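Local coordinates for protein galectin (Ovis aries, PDB 6N3R) that binds beta-D-galactose and, as a galectin, is probably a lectin for beta-galactoside-containing carbohydrates, at residues Pro9-Val14 with Val122-Val127; Leu16-Met21 with Leu117-Val122. All coordinates share one frame; numbering follows the deposited sequence.

Contact 1: Pro9-Val14 with Val122-Val127; sequences PYLQSV and VKMLDV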
loop_
_atom_site.group_PDB
_atom_site.type_symbol
_atom_site.label_atom_id
_atom_site.label_comp_id
_atom_site.label_asym_id
_atom_site.label_seq_id
_atom_site.Cartn_x
_atom_site.Cartn_y
_atom_site.Cartn_z
ATOM N N PRO A 9 -16.331 -17.815 2.447
ATOM C CA PRO A 9 -15.230 -17.086 1.798
ATOM C C PRO A 9 -15.609 -15.804 1.034
ATOM O O PRO A 9 -16.724 -15.623 0.519
ATOM C CB PRO A 9 -14.639 -18.125 0.832
ATOM C CG PRO A 9 -15.628 -19.198 0.732
ATOM C CD PRO A 9 -16.466 -19.193 1.945
ATOM N N TYR A 10 -14.635 -14.903 1.010
ATOM C CA TYR A 10 -14.721 -13.615 0.343
ATOM C C TYR A 10 -13.914 -13.684 -0.940
ATOM O O TYR A 10 -12.757 -14.123 -0.926
ATOM C CB TYR A 10 -14.168 -12.516 1.244
ATOM C CG TYR A 10 -14.082 -11.145 0.622
ATOM C CD1 TYR A 10 -15.078 -10.199 0.857
ATOM C CD2 TYR A 10 -12.986 -10.774 -0.168
ATOM C CE1 TYR A 10 -15.010 -8.928 0.299
ATOM C CE2 TYR A 10 -12.901 -9.505 -0.728
ATOM C CZ TYR A 10 -13.916 -8.586 -0.487
ATOM O OH TYR A 10 -13.858 -7.327 -1.034
ATOM N N LEU A 11 -14.519 -13.257 -2.042
ATOM C CA LEU A 11 -13.857 -13.236 -3.338
ATOM C C LEU A 11 -13.803 -11.811 -3.848
ATOM O O LEU A 11 -14.759 -11.043 -3.672
ATOM C CB LEU A 11 -14.588 -14.097 -4.364
ATOM C CG LEU A 11 -14.673 -15.576 -4.045
ATOM C CD1 LEU A 11 -15.489 -16.270 -5.127
ATOM C CD2 LEU A 11 -13.266 -16.145 -3.933
ATOM N N GLN A 12 -12.708 -11.470 -4.518
ATOM C CA GLN A 12 -12.638 -10.171 -5.176
ATOM C C GLN A 12 -11.688 -10.254 -6.359
ATOM O O GLN A 12 -10.508 -10.589 -6.188
ATOM C CB GLN A 12 -12.197 -9.083 -4.199
ATOM C CG GLN A 12 -12.240 -7.696 -4.814
ATOM C CD GLN A 12 -11.677 -6.634 -3.893
ATOM O OE1 GLN A 12 -11.947 -6.639 -2.688
ATOM N NE2 GLN A 12 -10.867 -5.728 -4.450
ATOM N N SER A 13 -12.211 -9.965 -7.551
ATOM C CA SER A 13 -11.359 -9.801 -8.724
ATOM C C SER A 13 -10.382 -8.649 -8.508
ATOM O O SER A 13 -10.768 -7.574 -8.047
ATOM C CB SER A 13 -12.206 -9.520 -9.970
ATOM O OG SER A 13 -13.194 -10.504 -10.178
ATOM N N VAL A 14 -9.117 -8.865 -8.881
ATOM C CA VAL A 14 -8.059 -7.876 -8.702
ATOM C C VAL A 14 -7.144 -7.814 -9.923
ATOM O O VAL A 14 -7.061 -8.753 -10.715
ATOM C CB VAL A 14 -7.210 -8.195 -7.458
ATOM C CG1 VAL A 14 -8.044 -8.050 -6.183
ATOM C CG2 VAL A 14 -6.643 -9.606 -7.595
ATOM N N VAL A 122 -2.117 -12.829 -11.145
ATOM C CA VAL A 122 -3.151 -12.881 -10.120
ATOM C C VAL A 122 -4.395 -12.170 -10.634
ATOM O O VAL A 122 -4.321 -11.042 -11.133
ATOM C CB VAL A 122 -2.647 -12.252 -8.816
ATOM C CG1 VAL A 122 -3.769 -12.211 -7.769
ATOM C CG2 VAL A 122 -1.449 -13.021 -8.310
ATOM N N LYS A 123 -5.537 -12.845 -10.556
ATOM C CA LYS A 123 -6.796 -12.259 -10.990
ATOM C C LYS A 123 -7.874 -12.294 -9.926
ATOM O O LYS A 123 -8.894 -11.622 -10.092
ATOM C CB LYS A 123 -7.334 -12.966 -12.248
ATOM C CG LYS A 123 -6.381 -12.998 -13.440
ATOM C CD LYS A 123 -6.166 -11.613 -14.021
ATOM C CE LYS A 123 -4.921 -11.573 -14.912
ATOM N NZ LYS A 123 -4.509 -10.170 -15.257
ATOM N N MET A 124 -7.684 -13.043 -8.846
ATOM C CA MET A 124 -8.748 -13.310 -7.886
ATOM C C MET A 124 -8.141 -13.359 -6.498
ATOM O O MET A 124 -7.263 -14.186 -6.243
ATOM C CB MET A 124 -9.444 -14.630 -8.200
ATOM C CG MET A 124 -10.491 -15.024 -7.174
ATOM S SD MET A 124 -11.849 -13.847 -7.244
ATOM C CE MET A 124 -12.271 -13.898 -8.975
ATOM N N LEU A 125 -8.590 -12.473 -5.617
ATOM C CA LEU A 125 -8.258 -12.560 -4.204
ATOM C C LEU A 125 -9.314 -13.392 -3.479
ATOM O O LEU A 125 -10.512 -13.274 -3.750
ATOM C CB LEU A 125 -8.162 -11.163 -3.601
ATOM C CG LEU A 125 -7.975 -11.066 -2.095
ATOM C CD1 LEU A 125 -6.529 -11.317 -1.730
ATOM C CD2 LEU A 125 -8.448 -9.697 -1.621
ATOM N N ASP A 126 -8.864 -14.245 -2.564
ATOM C CA ASP A 126 -9.745 -15.200 -1.894
ATOM C C ASP A 126 -9.364 -15.241 -0.420
ATOM O O ASP A 126 -8.243 -15.636 -0.091
ATOM C CB ASP A 126 -9.615 -16.587 -2.547
ATOM C CG ASP A 126 -10.567 -17.643 -1.952
ATOM O OD1 ASP A 126 -10.614 -17.829 -0.718
ATOM O OD2 ASP A 126 -11.244 -18.329 -2.744
ATOM N N VAL A 127 -10.278 -14.819 0.459
ATOM C CA VAL A 127 -10.052 -14.778 1.901
ATOM C C VAL A 127 -11.070 -15.689 2.571
ATOM O O VAL A 127 -12.272 -15.595 2.297
ATOM C CB VAL A 127 -10.156 -13.347 2.460
ATOM C CG1 VAL A 127 -9.941 -13.343 3.971
ATOM C CG2 VAL A 127 -9.149 -12.423 1.768
HETATM O O HOH W 1 -11.229 -12.478 -11.490
HETATM O O HOH W 2 -6.169 -8.550 -13.589
#
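Two donors grip the carbonyl oxygen of Lys123. Val14 N donates to Lys123 O at 3.0 Å, approaching from above the carbonyl plane, 59° out of it. A water also donates to this oxygen and bonds the hydroxyl of Ser13. Beyond this point the segments pair as antiparallel strands, their axes 165° apart. Gln12 and Leu125 form one hydrogen-bonded pair, in which Leu125 N reaches Gln12 O at 2.7 Å. Tyr10 and Val127 form the next, and there Tyr10 N donates almost straight to Val127 O at 2.8 Å.

Leu11, Ser13, Met124 and Asp126 share one face of the sheet. The Leu11 and Asp126 side chains run alongside each other, with Leu11 CD2 3.2 Å from Asp126 OD2. The Asp126 carboxylate also forms a salt bridge with Arg128. Met124 turns back on itself along its chain, which folds its thioether over the neighbouring strand. Its SD lies 4.0 Å from Leu11 CB, and its CE is 3.7 Å from Ser13 OG.

The other face carries Tyr10, Gln12, Leu125 and Val127. The Tyr10 hydroxyl donates to Gln12 OE1 at 2.6 Å, with the amide oxygen at the ring edge and in its plane. This bond links alternate residues of one strand and probably helps hold both side chains in place. Where the pairing ends, Val14 CG1 packs 4.0 Å from Leu125 CB, while its CG2 meets Val122. Leu125 also touches Val22 and Val136 of the facing sheet. On the other side of strand 124-129, Lys123 and Met124 are both set opposite Gly43 of strand 37-43, a classic beta bulge. The pairing adds edge strand 10-13 to one sheet of the galectin beta-sandwich.

Contact 2: Leu16-Met21 with Leu117-Val122; sequences LTVCYM and LPLQSV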
loop_
_atom_site.group_PDB
_atom_site.type_symbol
_atom_site.label_atom_id
_atom_site.label_comp_id
_atom_site.label_asym_id
_atom_site.label_seq_id
_atom_site.Cartn_x
_atom_site.Cartn_y
_atom_site.Cartn_z
ATOM N N LEU A 16 -3.107 -6.784 -9.760
ATOM C CA LEU A 16 -2.017 -6.315 -8.922
ATOM C C LEU A 16 -1.092 -5.394 -9.713
ATOM O O LEU A 16 -1.077 -5.389 -10.938
ATOM C CB LEU A 16 -1.222 -7.486 -8.359
ATOM C CG LEU A 16 -2.020 -8.586 -7.625
ATOM C CD1 LEU A 16 -1.072 -9.588 -6.957
ATOM C CD2 LEU A 16 -3.016 -8.011 -6.605
ATOM N N THR A 17 -0.318 -4.598 -8.983
ATOM C CA THR A 17 0.765 -3.813 -9.545
ATOM C C THR A 17 1.983 -3.998 -8.661
ATOM O O THR A 17 1.951 -4.723 -7.658
ATOM C CB THR A 17 0.428 -2.318 -9.620
ATOM O OG1 THR A 17 0.315 -1.807 -8.286
ATOM C CG2 THR A 17 -0.860 -2.055 -10.387
ATOM N N VAL A 18 3.068 -3.310 -9.033
ATOM C CA VAL A 18 4.272 -3.279 -8.205
ATOM C C VAL A 18 4.116 -2.362 -7.004
ATOM O O VAL A 18 5.058 -2.209 -6.213
ATOM C CB VAL A 18 5.484 -2.862 -9.067
ATOM C CG1 VAL A 18 5.719 -3.879 -10.190
ATOM C CG2 VAL A 18 5.286 -1.441 -9.635
ATOM N N CYS A 19 2.954 -1.738 -6.841
ATOM C CA CYS A 19 2.713 -0.925 -5.655
ATOM C C CYS A 19 1.225 -1.051 -5.337
ATOM O O CYS A 19 0.405 -0.229 -5.764
ATOM C CB CYS A 19 3.128 0.523 -5.861
ATOM S SG CYS A 19 2.969 1.442 -4.344
ATOM N N TYR A 20 0.902 -2.086 -4.568
ATOM C CA TYR A 20 -0.472 -2.527 -4.386
ATOM C C TYR A 20 -0.621 -3.058 -2.968
ATOM O O TYR A 20 0.279 -3.729 -2.458
ATOM C CB TYR A 20 -0.829 -3.603 -5.415
ATOM C CG TYR A 20 -2.293 -3.969 -5.478
ATOM C CD1 TYR A 20 -3.135 -3.384 -6.413
ATOM C CD2 TYR A 20 -2.831 -4.899 -4.603
ATOM C CE1 TYR A 20 -4.471 -3.721 -6.480
ATOM C CE2 TYR A 20 -4.161 -5.242 -4.661
ATOM C CZ TYR A 20 -4.979 -4.663 -5.607
ATOM O OH TYR A 20 -6.312 -5.019 -5.665
ATOM N N MET A 21 -1.742 -2.736 -2.332
ATOM C CA MET A 21 -1.949 -3.077 -0.933
ATOM C C MET A 21 -3.315 -3.707 -0.742
ATOM O O MET A 21 -4.315 -3.229 -1.288
ATOM C CB MET A 21 -1.828 -1.864 -0.025
ATOM C CG MET A 21 -2.016 -2.253 1.443
ATOM S SD MET A 21 -2.067 -0.831 2.538
ATOM C CE MET A 21 -0.511 -0.039 2.120
ATOM N N LEU A 117 5.490 -16.644 -9.405
ATOM C CA LEU A 117 4.734 -16.463 -10.632
ATOM C C LEU A 117 4.479 -14.974 -10.784
ATOM O O LEU A 117 4.503 -14.244 -9.787
ATOM C CB LEU A 117 3.407 -17.230 -10.597
ATOM C CG LEU A 117 3.517 -18.748 -10.761
ATOM C CD1 LEU A 117 2.191 -19.421 -10.464
ATOM C CD2 LEU A 117 3.963 -19.088 -12.177
ATOM N N PRO A 118 4.275 -14.483 -12.007
ATOM C CA PRO A 118 4.143 -13.030 -12.190
ATOM C C PRO A 118 2.962 -12.492 -11.401
ATOM O O PRO A 118 1.857 -13.047 -11.440
ATOM C CB PRO A 118 3.940 -12.872 -13.706
ATOM C CG PRO A 118 4.538 -14.123 -14.300
ATOM C CD PRO A 118 4.172 -15.199 -13.291
ATOM N N LEU A 119 3.210 -11.413 -10.651
ATOM C CA LEU A 119 2.114 -10.767 -9.947
ATOM C C LEU A 119 1.006 -10.370 -10.913
ATOM O O LEU A 119 -0.156 -10.261 -10.504
ATOM C CB LEU A 119 2.635 -9.554 -9.160
ATOM C CG LEU A 119 3.216 -8.379 -9.961
ATOM C CD1 LEU A 119 2.135 -7.357 -10.373
ATOM C CD2 LEU A 119 4.304 -7.712 -9.164
ATOM N N GLN A 120 1.340 -10.185 -12.198
ATOM C CA GLN A 120 0.363 -9.808 -13.216
ATOM C C GLN A 120 -0.611 -10.930 -13.543
ATOM O O GLN A 120 -1.632 -10.671 -14.186
ATOM C CB GLN A 120 1.069 -9.356 -14.505
ATOM C CG GLN A 120 1.934 -8.076 -14.372
ATOM C CD GLN A 120 3.304 -8.293 -13.685
ATOM O OE1 GLN A 120 3.706 -9.423 -13.380
ATOM N NE2 GLN A 120 4.015 -7.190 -13.431
ATOM N N SER A 121 -0.341 -12.161 -13.117
ATOM C CA SER A 121 -1.260 -13.251 -13.409
ATOM C C SER A 121 -2.281 -13.473 -12.302
ATOM O O SER A 121 -3.239 -14.226 -12.510
ATOM C CB SER A 121 -0.486 -14.554 -13.687
ATOM O OG SER A 121 0.297 -14.935 -12.574
ATOM N N VAL A 122 -2.117 -12.829 -11.145
ATOM C CA VAL A 122 -3.151 -12.881 -10.120
ATOM C C VAL A 122 -4.395 -12.170 -10.634
ATOM O O VAL A 122 -4.321 -11.042 -11.133
ATOM C CB VAL A 122 -2.647 -12.252 -8.816
ATOM C CG1 VAL A 122 -3.769 -12.211 -7.769
ATOM C CG2 VAL A 122 -1.449 -13.021 -8.310
HETATM O O HOH W 3 -2.490 -9.139 -11.235
#
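The two segments do not pair as strands. Residues 119-121 form a short 3-10 turn, and Leu16 comes nearest to it, its CA 6.0 Å from that of Gln120. A single water joins the backbones. It accepts from Leu16 N and donates to Leu119 O and to Val122 O, so it bridges three backbone groups.

The side chains meet through Leu16, Leu119 and Val122. Leu16 CD1 sits 3.6 Å from Val122 CB and touches both methyls of that valine. The two side chains cross at a slant. The other Leu16 methyl, CD2, lies 3.5 Å above one face of the Tyr20 ring, toward its rim. Leu16 thus packs between the 3-10 turn and Tyr20 of strand 19-28. Leu119 CG stands between the backbone N and the carbonyl carbon (chi1 65°). From there CD1 reaches Leu16 CB at 3.9 Å and the Thr17 carbonyl group, while CD2 approaches Val18 CG1.

Each backbone has its own brace. Thr17 OG1 accepts from Cys19 N at 3.0 Å, an ST turn leading into strand 19-28. Pro118 O accepts from both the N and the OG of Ser121.

Cys19 O accepts from Gln93 NE2 of the second subunit. Within the chain, Leu16 also packs on Val96 and Tyr101 of strands 90-97 and 100-105, and Val122 touches Pro53 of strand 52-59.

From the N terminus, strand 10-13 comes first and a short link leads to residues 16-21, which lead into strand 19-28 of the other sheet. The chain then builds most of both sheets before the loop 117-122 returns to residues 16-18, ahead of that strand, and closes contact 2. Directly afterwards, residues 122-127 pair with residues 9-14 and close contact 1. The smaller loop therefore lies within the larger one. Val122 belongs to both contacts, and Val14 CG1 of contact 1 packs 3.5 Å from Tyr20 OH of contact 2. Contact 1 joins two strands within one sheet, while contact 2 ties the loop before strand 124-129 to the other.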